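Angiopoietin-related protein 6 (Homo sapiens, PDB 6Y43) probably acts as an angiopoietin-like growth factor, with a calcium-binding fibrinogen-like globular domain that is likely to recognise partner molecules. Local coordinates at residues 155-160 and 171-176; 164-169 and 177-182; 63-68 and 148-153. All blocks are in the same frame, centred on the assembly; numbering follows the deposited sequence.

Interaction 1. Residues 155-160 and 171-176; sequences RDSYSG and WYHACA. With CA (calcium ion), chain B.
Asp-156, Ser-157 and Tyr-158 press tightly against the turn from Tyr-172 to Cys-175. CB of Asp-156 sits 3.5 Å from Tyr-172 O, close to CB of Tyr-172 as well. Next to it Ser-157 N donates to His-173 O at 2.9 Å, a bent bond with an N-H...O angle of 143°. Farther along, SG of Cys-175, tied to Cys-162 by a disulfide, lies oblique to the Tyr-158 ring, 4.0 Å from its centroid and nearest CD2. With CG anti to the backbone N (chi1 -176°), the Tyr-158 ring begins beside this sulfur. A cis peptide before Cys-175 shapes the turn, and Ala-174 is small enough for its CB to rest against Ser-157 O.

The other side is open to water. There a calcium ion takes Asp-156 OD1 at 2.3 Å, the carbonyl oxygens of Tyr-158 and Gly-160, two waters and Asp-154. Asp-156 OD1 also accepts from Tyr-158 N at 2.8 Å, closing an Asx turn that brings a carboxylate and a main-chain carbonyl to one metal. Glycine suits position 160, where a CB would crowd Tyr-158 CE2. Such a calcium loop beside a cis-peptide turn is typical of fibrinogen C-terminal domains.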
loop_
_atom_site.group_PDB
_atom_site.type_symbol
_atom_site.label_atom_id
_atom_site.label_comp_id
_atom_site.label_asym_id
_atom_site.label_seq_id
_atom_site.Cartn_x
_atom_site.Cartn_y
_atom_site.Cartn_z
ATOM N N ARG A 155 -9.178 3.144 16.515
ATOM C CA ARG A 155 -8.790 4.543 16.582
ATOM C C ARG A 155 -9.541 5.379 15.560
ATOM O O ARG A 155 -9.157 6.517 15.287
ATOM C CB ARG A 155 -7.295 4.670 16.340
ATOM C CG ARG A 155 -6.530 3.917 17.352
ATOM C CD ARG A 155 -5.137 3.596 16.903
ATOM N NE ARG A 155 -4.377 3.175 18.072
ATOM C CZ ARG A 155 -3.259 2.480 18.024
ATOM N NH1 ARG A 155 -2.752 2.115 16.848
ATOM N NH2 ARG A 155 -2.650 2.159 19.157
ATOM N N ASP A 156 -10.568 4.807 14.955
ATOM C CA ASP A 156 -11.210 5.463 13.834
ATOM C C ASP A 156 -12.199 6.516 14.342
ATOM O O ASP A 156 -12.320 6.807 15.541
ATOM C CB ASP A 156 -11.865 4.422 12.928
ATOM C CG ASP A 156 -12.992 3.652 13.604
ATOM O OD1 ASP A 156 -13.815 4.263 14.333
ATOM O OD2 ASP A 156 -13.098 2.431 13.359
ATOM N N SER A 157 -12.902 7.117 13.394
ATOM C CA SER A 157 -13.859 8.179 13.689
ATOM C C SER A 157 -15.298 7.705 13.559
ATOM O O SER A 157 -16.207 8.517 13.399
ATOM C CB SER A 157 -13.592 9.370 12.773
ATOM O OG SER A 157 -12.319 9.935 13.068
ATOM N N TYR A 158 -15.508 6.395 13.658
ATOM C CA TYR A 158 -16.795 5.743 13.526
ATOM C C TYR A 158 -17.318 5.299 14.888
ATOM O O TYR A 158 -16.564 4.980 15.795
ATOM C CB TYR A 158 -16.678 4.536 12.599
ATOM C CG TYR A 158 -17.969 3.819 12.304
ATOM C CD1 TYR A 158 -19.105 4.510 11.909
ATOM C CD2 TYR A 158 -18.036 2.437 12.410
ATOM C CE1 TYR A 158 -20.289 3.837 11.625
ATOM C CE2 TYR A 158 -19.192 1.754 12.110
ATOM C CZ TYR A 158 -20.330 2.463 11.739
ATOM O OH TYR A 158 -21.480 1.767 11.463
ATOM N N SER A 159 -18.641 5.315 15.025
ATOM C CA SER A 159 -19.290 4.902 16.266
ATOM C C SER A 159 -18.956 3.473 16.613
ATOM O O SER A 159 -18.899 3.112 17.780
ATOM C CB SER A 159 -20.826 5.024 16.174
ATOM O OG SER A 159 -21.281 6.113 15.425
ATOM N N GLY A 160 -18.786 2.649 15.614
ATOM C CA GLY A 160 -18.394 1.272 15.796
ATOM C C GLY A 160 -16.998 1.030 15.375
ATOM O O GLY A 160 -16.198 1.959 15.332
ATOM N N TRP A 171 -6.155 3.223 7.911
ATOM C CA TRP A 171 -6.365 4.539 8.504
ATOM C C TRP A 171 -7.851 4.892 8.399
ATOM O O TRP A 171 -8.268 5.845 7.735
ATOM C CB TRP A 171 -5.478 5.564 7.815
ATOM C CG TRP A 171 -4.007 5.174 7.741
ATOM C CD1 TRP A 171 -3.043 5.411 8.684
ATOM C CD2 TRP A 171 -3.349 4.479 6.671
ATOM N NE1 TRP A 171 -1.828 4.926 8.261
ATOM C CE2 TRP A 171 -1.992 4.355 7.027
ATOM C CE3 TRP A 171 -3.770 3.966 5.433
ATOM C CZ2 TRP A 171 -1.055 3.732 6.202
ATOM C CZ3 TRP A 171 -2.832 3.342 4.628
ATOM C CH2 TRP A 171 -1.492 3.237 5.018
ATOM N N TYR A 172 -8.666 4.042 9.011
ATOM C CA TYR A 172 -10.110 4.178 8.882
ATOM C C TYR A 172 -10.593 5.526 9.413
ATOM O O TYR A 172 -10.094 6.051 10.417
ATOM C CB TYR A 172 -10.837 3.021 9.592
ATOM C CG TYR A 172 -10.747 1.671 8.871
ATOM C CD1 TYR A 172 -11.293 1.483 7.606
ATOM C CD2 TYR A 172 -10.135 0.580 9.476
ATOM C CE1 TYR A 172 -11.201 0.268 6.960
ATOM C CE2 TYR A 172 -10.048 -0.635 8.839
ATOM C CZ TYR A 172 -10.613 -0.797 7.571
ATOM O OH TYR A 172 -10.513 -2.030 6.935
ATOM N N HIS A 173 -11.608 6.064 8.713
ATOM C CA HIS A 173 -12.286 7.304 9.051
ATOM C C HIS A 173 -13.648 6.905 9.554
ATOM O O HIS A 173 -13.772 6.417 10.700
ATOM C CB HIS A 173 -12.331 8.213 7.811
ATOM C CG HIS A 173 -12.817 9.605 8.083
ATOM N ND1 HIS A 173 -12.367 10.692 7.367
ATOM C CD2 HIS A 173 -13.724 10.085 8.967
ATOM C CE1 HIS A 173 -12.965 11.789 7.811
ATOM N NE2 HIS A 173 -13.797 11.446 8.779
ATOM N N ALA A 174 -14.712 7.008 8.751
ATOM C CA ALA A 174 -16.057 6.605 9.169
ATOM C C ALA A 174 -16.926 6.135 7.996
ATOM O O ALA A 174 -17.981 6.712 7.705
ATOM C CB ALA A 174 -16.739 7.762 9.899
ATOM N N CYS A 175 -16.539 5.045 7.301
ATOM C CA CYS A 175 -15.340 4.269 7.609
ATOM C C CYS A 175 -14.256 4.422 6.563
ATOM O O CYS A 175 -13.063 4.548 6.896
ATOM C CB CYS A 175 -15.646 2.778 7.713
ATOM S SG CYS A 175 -16.321 2.338 9.329
ATOM N N ALA A 176 -14.644 4.373 5.279
ATOM C CA ALA A 176 -13.602 4.412 4.264
ATOM C C ALA A 176 -14.099 4.744 2.865
ATOM O O ALA A 176 -15.135 4.250 2.404
ATOM C CB ALA A 176 -12.840 3.078 4.191
HETATM CA CA CA B . -14.698 3.413 16.276
HETATM O O HOH W 1 -13.810 5.426 17.244
HETATM O O HOH W 2 -15.937 3.239 18.368
#

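Interaction 2. Residues 164-169 and 177-182; sequences LYQRGG and HSNLNG. With EDO (1,2-ethanediol), chain D.
The C-terminal end of helix 162-166 is where Gln-166 meets Asn-179, and two asparagine amides hold this helix end and the glycines after it. ND2 of Asn-179 donates to Gln-166 O at 3.0 Å, almost straight at 173° and with the acceptor in its own amide plane. CG of Asn-179 is anti to the backbone N (chi1 -170°), which puts it beside Gln-166. Asn-181 does the same for Gly-169 O, its ND2 donating at 2.9 Å.

Both asparagines lie in a type I beta turn, 179-182, of the fibrinogen-like domain, closed by Gly-182 N to Asn-179 O. Asn-179 OD1 accepts from Tyr-172 OH, and its ND2 also reaches Gly-197 O; an alanine here would probably leave Gln-166 O and Tyr-172 OH without these mates. Arg-167 leaves the helix with positive phi, its NH1 turning back to Leu-164 O. Glycine suits two places: a CB on Gly-168 would run into Asn-181 O across the contact, and one on Gly-182 into Asn-179 ND2 within the turn. A water donates to Arg-167 O and Asn-181 O, bridging the two backbones, and an ethanediol, probably a crystallisation molecule, donates to Gly-168 O.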
loop_
_atom_site.group_PDB
_atom_site.type_symbol
_atom_site.label_atom_id
_atom_site.label_comp_id
_atom_site.label_asym_id
_atom_site.label_seq_id
_atom_site.Cartn_x
_atom_site.Cartn_y
_atom_site.Cartn_z
ATOM N N LEU A 164 -13.481 -4.197 12.263
ATOM C CA LEU A 164 -14.298 -5.381 12.509
ATOM C C LEU A 164 -15.196 -5.678 11.321
ATOM O O LEU A 164 -15.427 -6.846 10.978
ATOM C CB LEU A 164 -15.151 -5.166 13.762
ATOM C CG LEU A 164 -16.102 -6.276 14.212
ATOM C CD1 LEU A 164 -15.328 -7.498 14.639
ATOM C CD2 LEU A 164 -16.978 -5.767 15.352
ATOM N N TYR A 165 -15.727 -4.634 10.695
ATOM C CA TYR A 165 -16.649 -4.832 9.588
ATOM C C TYR A 165 -15.951 -4.844 8.239
ATOM O O TYR A 165 -16.374 -5.585 7.349
ATOM C CB TYR A 165 -17.720 -3.740 9.578
ATOM C CG TYR A 165 -18.484 -3.617 10.884
ATOM C CD1 TYR A 165 -19.317 -4.629 11.323
ATOM C CD2 TYR A 165 -18.349 -2.491 11.666
ATOM C CE1 TYR A 165 -20.012 -4.513 12.524
ATOM C CE2 TYR A 165 -19.038 -2.362 12.869
ATOM C CZ TYR A 165 -19.860 -3.378 13.288
ATOM O OH TYR A 165 -20.536 -3.243 14.482
ATOM N N GLN A 166 -14.915 -4.021 8.044
ATOM C CA GLN A 166 -14.273 -3.941 6.732
ATOM C C GLN A 166 -13.004 -4.770 6.637
ATOM O O GLN A 166 -12.497 -4.958 5.529
ATOM C CB GLN A 166 -13.985 -2.488 6.388
ATOM C CG GLN A 166 -15.263 -1.684 6.286
ATOM C CD GLN A 166 -15.064 -0.423 5.517
ATOM O OE1 GLN A 166 -15.548 -0.273 4.403
ATOM N NE2 GLN A 166 -14.343 0.510 6.118
ATOM N N ARG A 167 -12.515 -5.305 7.764
ATOM C CA ARG A 167 -11.609 -6.451 7.876
ATOM C C ARG A 167 -10.157 -6.150 7.541
ATOM O O ARG A 167 -9.367 -7.077 7.457
ATOM C CB ARG A 167 -12.075 -7.628 7.008
ATOM C CG ARG A 167 -13.556 -7.950 7.078
ATOM C CD ARG A 167 -14.020 -8.293 8.478
ATOM N NE ARG A 167 -13.411 -9.523 8.949
ATOM C CZ ARG A 167 -13.691 -10.116 10.106
ATOM N NH1 ARG A 167 -14.580 -9.585 10.940
ATOM N NH2 ARG A 167 -13.064 -11.244 10.433
ATOM N N GLY A 168 -9.760 -4.886 7.388
ATOM C CA GLY A 168 -8.376 -4.547 7.155
ATOM C C GLY A 168 -7.754 -3.892 8.373
ATOM O O GLY A 168 -8.396 -3.578 9.369
ATOM N N GLY A 169 -6.414 -3.740 8.294
ATOM C CA GLY A 169 -5.736 -2.693 9.034
ATOM C C GLY A 169 -5.670 -1.482 8.119
ATOM O O GLY A 169 -5.302 -1.600 6.949
ATOM N N HIS A 177 -13.276 5.524 2.184
ATOM C CA HIS A 177 -13.346 5.653 0.737
ATOM C C HIS A 177 -12.518 4.590 0.019
ATOM O O HIS A 177 -12.771 4.323 -1.155
ATOM C CB HIS A 177 -12.890 7.050 0.334
ATOM C CG HIS A 177 -13.893 8.114 0.657
ATOM N ND1 HIS A 177 -13.723 9.430 0.302
ATOM C CD2 HIS A 177 -15.058 8.055 1.349
ATOM C CE1 HIS A 177 -14.758 10.135 0.731
ATOM N NE2 HIS A 177 -15.584 9.320 1.362
ATOM N N SER A 178 -11.533 3.993 0.687
ATOM C CA SER A 178 -10.731 2.926 0.109
ATOM C C SER A 178 -10.481 1.882 1.185
ATOM O O SER A 178 -10.416 2.209 2.367
ATOM C CB SER A 178 -9.408 3.455 -0.439
ATOM O OG SER A 178 -8.720 4.279 0.463
ATOM N N ASN A 179 -10.364 0.616 0.780
ATOM C CA ASN A 179 -10.229 -0.462 1.753
ATOM C C ASN A 179 -9.297 -1.517 1.174
ATOM O O ASN A 179 -9.634 -2.690 1.071
ATOM C CB ASN A 179 -11.595 -1.051 2.094
ATOM C CG ASN A 179 -11.562 -2.013 3.264
ATOM O OD1 ASN A 179 -10.910 -1.756 4.273
ATOM N ND2 ASN A 179 -12.292 -3.126 3.135
ATOM N N LEU A 180 -8.085 -1.092 0.829
ATOM C CA LEU A 180 -7.226 -1.976 0.053
ATOM C C LEU A 180 -6.709 -3.148 0.867
ATOM O O LEU A 180 -6.264 -4.133 0.271
ATOM C CB LEU A 180 -6.056 -1.211 -0.554
ATOM C CG LEU A 180 -6.443 -0.080 -1.520
ATOM C CD1 LEU A 180 -5.205 0.498 -2.144
ATOM C CD2 LEU A 180 -7.450 -0.548 -2.570
ATOM N N ASN A 181 -6.777 -3.092 2.201
ATOM C CA ASN A 181 -6.394 -4.228 3.026
ATOM C C ASN A 181 -7.586 -5.089 3.436
ATOM O O ASN A 181 -7.471 -5.892 4.363
ATOM C CB ASN A 181 -5.618 -3.760 4.253
ATOM C CG ASN A 181 -4.232 -3.276 3.908
ATOM O OD1 ASN A 181 -3.683 -3.600 2.842
ATOM N ND2 ASN A 181 -3.640 -2.516 4.810
ATOM N N GLY A 182 -8.712 -4.951 2.743
ATOM C CA GLY A 182 -9.916 -5.675 3.076
ATOM C C GLY A 182 -9.915 -7.079 2.522
ATOM O O GLY A 182 -8.872 -7.689 2.273
HETATM C C1 EDO D . -7.442 -6.355 11.186
HETATM O O1 EDO D . -7.922 -5.109 11.704
HETATM C C2 EDO D . -7.522 -7.419 12.284
HETATM O O2 EDO D . -6.672 -7.014 13.371
HETATM O O HOH W 3 -8.739 -8.434 5.181
#

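Interaction 3. Residues 63-68 and 148-153; sequences TTWQHY and FSTVDR. With EDO (1,2-ethanediol), chain D.
Thr-63 O takes a bond of 2.6 Å from O2 of an ethanediol, probably a crystallisation molecule, and the same O2 receives a weak bond from Val-151 N, bridging the two segments. Trp-65, the first residue of helix 65-70, has the largest share of the contact. Its CG is anti to the backbone N (chi1 175°), which starts the indole toward the loop.

Over one indole face lies the guanidinium of Arg-153, planes 3° and centres 3.9 Å apart. NE is the nearest atom, 3.4 Å from CG of Trp-65, and CZ stands off-centre above the five-membered ring, a cation-pi contact. The arginine runs extended from CG to NE, and its CD methylene also packs on CD2 and CE3. NH1 completes a salt bridge to Asp-152 OD1 at 3.0 Å, which helps to fix the rotation of the stacked group. NE1 of Trp-65 is hydrogen-bonded to Glu-121, and Arg-155 makes a further cation-pi contact with the indole and hydrogen-bonds to Phe-148 O, at the indole edge.

Deeper in, the Phe-148 ring offers its edge to both partners: CD2 to Trp-65 CZ3, and CZ to Tyr-68 CD1 at 3.6 Å. Thr-150 packs beside them, its CG2 3.9 Å from Tyr-68 CD2. Threonine suits this place because the methyl meets rings while OG1 stays near the indole edge.

The electron-rich indole is thus likely to stabilise the arginine's charge, which Asp-152 would probably balance in part, while the Phe-148 edge, Tyr-68 and the Thr-150 methyl pack in the buried part.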
loop_
_atom_site.group_PDB
_atom_site.type_symbol
_atom_site.label_atom_id
_atom_site.label_comp_id
_atom_site.label_asym_id
_atom_site.label_seq_id
_atom_site.Cartn_x
_atom_site.Cartn_y
_atom_site.Cartn_z
ATOM N N THR A 63 -5.364 -9.454 10.315
ATOM C CA THR A 63 -4.309 -9.960 11.196
ATOM C C THR A 63 -3.909 -8.905 12.223
ATOM O O THR A 63 -4.459 -7.815 12.255
ATOM C CB THR A 63 -3.096 -10.439 10.387
ATOM O OG1 THR A 63 -2.146 -11.070 11.258
ATOM C CG2 THR A 63 -2.423 -9.302 9.660
ATOM N N THR A 64 -2.907 -9.254 13.038
ATOM C CA THR A 64 -2.596 -8.561 14.288
ATOM C C THR A 64 -1.910 -7.219 14.053
ATOM O O THR A 64 -1.217 -7.015 13.054
ATOM C CB THR A 64 -1.670 -9.407 15.178
ATOM O OG1 THR A 64 -0.367 -9.524 14.596
ATOM C CG2 THR A 64 -2.227 -10.817 15.395
ATOM N N TRP A 65 -2.065 -6.315 15.029
ATOM C CA TRP A 65 -1.272 -5.087 15.036
ATOM C C TRP A 65 0.210 -5.399 14.850
ATOM O O TRP A 65 0.896 -4.770 14.048
ATOM C CB TRP A 65 -1.490 -4.307 16.343
ATOM C CG TRP A 65 -0.602 -3.107 16.442
ATOM C CD1 TRP A 65 0.576 -3.020 17.118
ATOM C CD2 TRP A 65 -0.815 -1.813 15.838
ATOM N NE1 TRP A 65 1.114 -1.772 16.969
ATOM C CE2 TRP A 65 0.276 -1.006 16.193
ATOM C CE3 TRP A 65 -1.828 -1.262 15.032
ATOM C CZ2 TRP A 65 0.385 0.329 15.782
ATOM C CZ3 TRP A 65 -1.719 0.063 14.636
ATOM C CH2 TRP A 65 -0.619 0.838 14.993
ATOM N N GLN A 66 0.727 -6.387 15.577
ATOM C CA GLN A 66 2.147 -6.700 15.445
ATOM C C GLN A 66 2.504 -7.077 14.007
ATOM O O GLN A 66 3.592 -6.746 13.519
ATOM C CB GLN A 66 2.521 -7.829 16.401
ATOM C CG GLN A 66 3.996 -8.248 16.340
ATOM C CD GLN A 66 4.958 -7.086 16.562
ATOM O OE1 GLN A 66 4.721 -6.218 17.401
ATOM N NE2 GLN A 66 6.044 -7.067 15.806
ATOM N N HIS A 67 1.628 -7.826 13.335
ATOM C CA HIS A 67 1.906 -8.190 11.944
ATOM C C HIS A 67 1.799 -6.972 11.033
ATOM O O HIS A 67 2.629 -6.792 10.139
ATOM C CB HIS A 67 0.974 -9.316 11.492
ATOM C CG HIS A 67 1.388 -10.665 12.004
ATOM N ND1 HIS A 67 0.586 -11.431 12.821
ATOM C CD2 HIS A 67 2.541 -11.355 11.861
ATOM C CE1 HIS A 67 1.220 -12.547 13.143
ATOM N NE2 HIS A 67 2.409 -12.525 12.572
ATOM N N TYR A 68 0.812 -6.099 11.257
ATOM C CA TYR A 68 0.757 -4.866 10.478
ATOM C C TYR A 68 1.979 -3.991 10.730
ATOM O O TYR A 68 2.430 -3.280 9.820
ATOM C CB TYR A 68 -0.552 -4.093 10.778
ATOM C CG TYR A 68 -1.625 -4.494 9.805
ATOM C CD1 TYR A 68 -1.609 -4.009 8.496
ATOM C CD2 TYR A 68 -2.595 -5.419 10.139
ATOM C CE1 TYR A 68 -2.537 -4.417 7.557
ATOM C CE2 TYR A 68 -3.537 -5.826 9.208
ATOM C CZ TYR A 68 -3.494 -5.335 7.908
ATOM O OH TYR A 68 -4.404 -5.733 6.967
ATOM N N PHE A 148 -3.720 4.688 12.268
ATOM C CA PHE A 148 -3.896 3.327 11.783
ATOM C C PHE A 148 -4.634 2.489 12.819
ATOM O O PHE A 148 -4.214 2.402 13.980
ATOM C CB PHE A 148 -2.532 2.699 11.457
ATOM C CG PHE A 148 -2.612 1.538 10.495
ATOM C CD1 PHE A 148 -2.635 1.761 9.131
ATOM C CD2 PHE A 148 -2.606 0.242 10.950
ATOM C CE1 PHE A 148 -2.687 0.702 8.235
ATOM C CE2 PHE A 148 -2.649 -0.819 10.055
ATOM C CZ PHE A 148 -2.697 -0.580 8.704
ATOM N N SER A 149 -5.737 1.869 12.393
ATOM C CA SER A 149 -6.558 1.015 13.237
ATOM C C SER A 149 -6.481 -0.446 12.801
ATOM O O SER A 149 -6.430 -0.758 11.602
ATOM C CB SER A 149 -8.047 1.431 13.197
ATOM O OG SER A 149 -8.319 2.634 13.881
ATOM N N THR A 150 -6.540 -1.344 13.792
ATOM C CA THR A 150 -6.840 -2.759 13.571
ATOM C C THR A 150 -7.997 -3.152 14.494
ATOM O O THR A 150 -8.454 -2.358 15.310
ATOM C CB THR A 150 -5.614 -3.646 13.819
ATOM O OG1 THR A 150 -5.145 -3.466 15.161
ATOM C CG2 THR A 150 -4.494 -3.328 12.838
ATOM N N VAL A 151 -8.472 -4.399 14.403
ATOM C CA VAL A 151 -9.712 -4.726 15.119
ATOM C C VAL A 151 -9.597 -4.528 16.643
ATOM O O VAL A 151 -10.563 -4.092 17.294
ATOM C CB VAL A 151 -10.168 -6.152 14.741
ATOM C CG1 VAL A 151 -9.223 -7.188 15.298
ATOM C CG2 VAL A 151 -11.589 -6.390 15.247
ATOM N N ASP A 152 -8.427 -4.751 17.224
ATOM C CA ASP A 152 -8.288 -4.551 18.669
ATOM C C ASP A 152 -7.805 -3.149 19.025
ATOM O O ASP A 152 -7.709 -2.819 20.223
ATOM C CB ASP A 152 -7.373 -5.626 19.288
ATOM C CG ASP A 152 -5.885 -5.450 18.969
ATOM O OD1 ASP A 152 -5.478 -4.529 18.234
ATOM O OD2 ASP A 152 -5.098 -6.276 19.496
ATOM N N ARG A 153 -7.552 -2.304 18.008
ATOM C CA ARG A 153 -7.065 -0.941 18.192
ATOM C C ARG A 153 -7.967 -0.047 17.351
ATOM O O ARG A 153 -7.595 0.417 16.265
ATOM C CB ARG A 153 -5.630 -0.815 17.812
ATOM C CG ARG A 153 -4.670 -1.250 18.933
ATOM C CD ARG A 153 -3.371 -1.515 18.288
ATOM N NE ARG A 153 -2.232 -1.841 19.145
ATOM C CZ ARG A 153 -2.018 -3.029 19.696
ATOM N NH1 ARG A 153 -2.916 -4.005 19.600
ATOM N NH2 ARG A 153 -0.900 -3.230 20.372
HETATM C C1 EDO D . -7.442 -6.355 11.186
HETATM O O1 EDO D . -7.922 -5.109 11.704
HETATM C C2 EDO D . -7.522 -7.419 12.284
HETATM O O2 EDO D . -6.672 -7.014 13.371
#

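Following the chain from the N terminus, interaction 3 comes first and closes the longest loop: helix 65-70 is brought to the 148-153 turn across some eighty residues that include helix 83-90 and strands 95-102, 108-118 and 127-133. It is complete before the other two begin. Interactions 1 and 2 then cross, since 155-160, 164-169, 171-176 and 177-182 alternate, so that the calcium loop, helix 162-166 and the loop after it are interlocked. Tyr-172 joins these two through its hydroxyl to Asn-179. Arg-155, within the calcium loop, reaches Ser-149 and Phe-148 of interaction 3, and Tyr-68 OH links interaction 3 to Gly-169 of interaction 2.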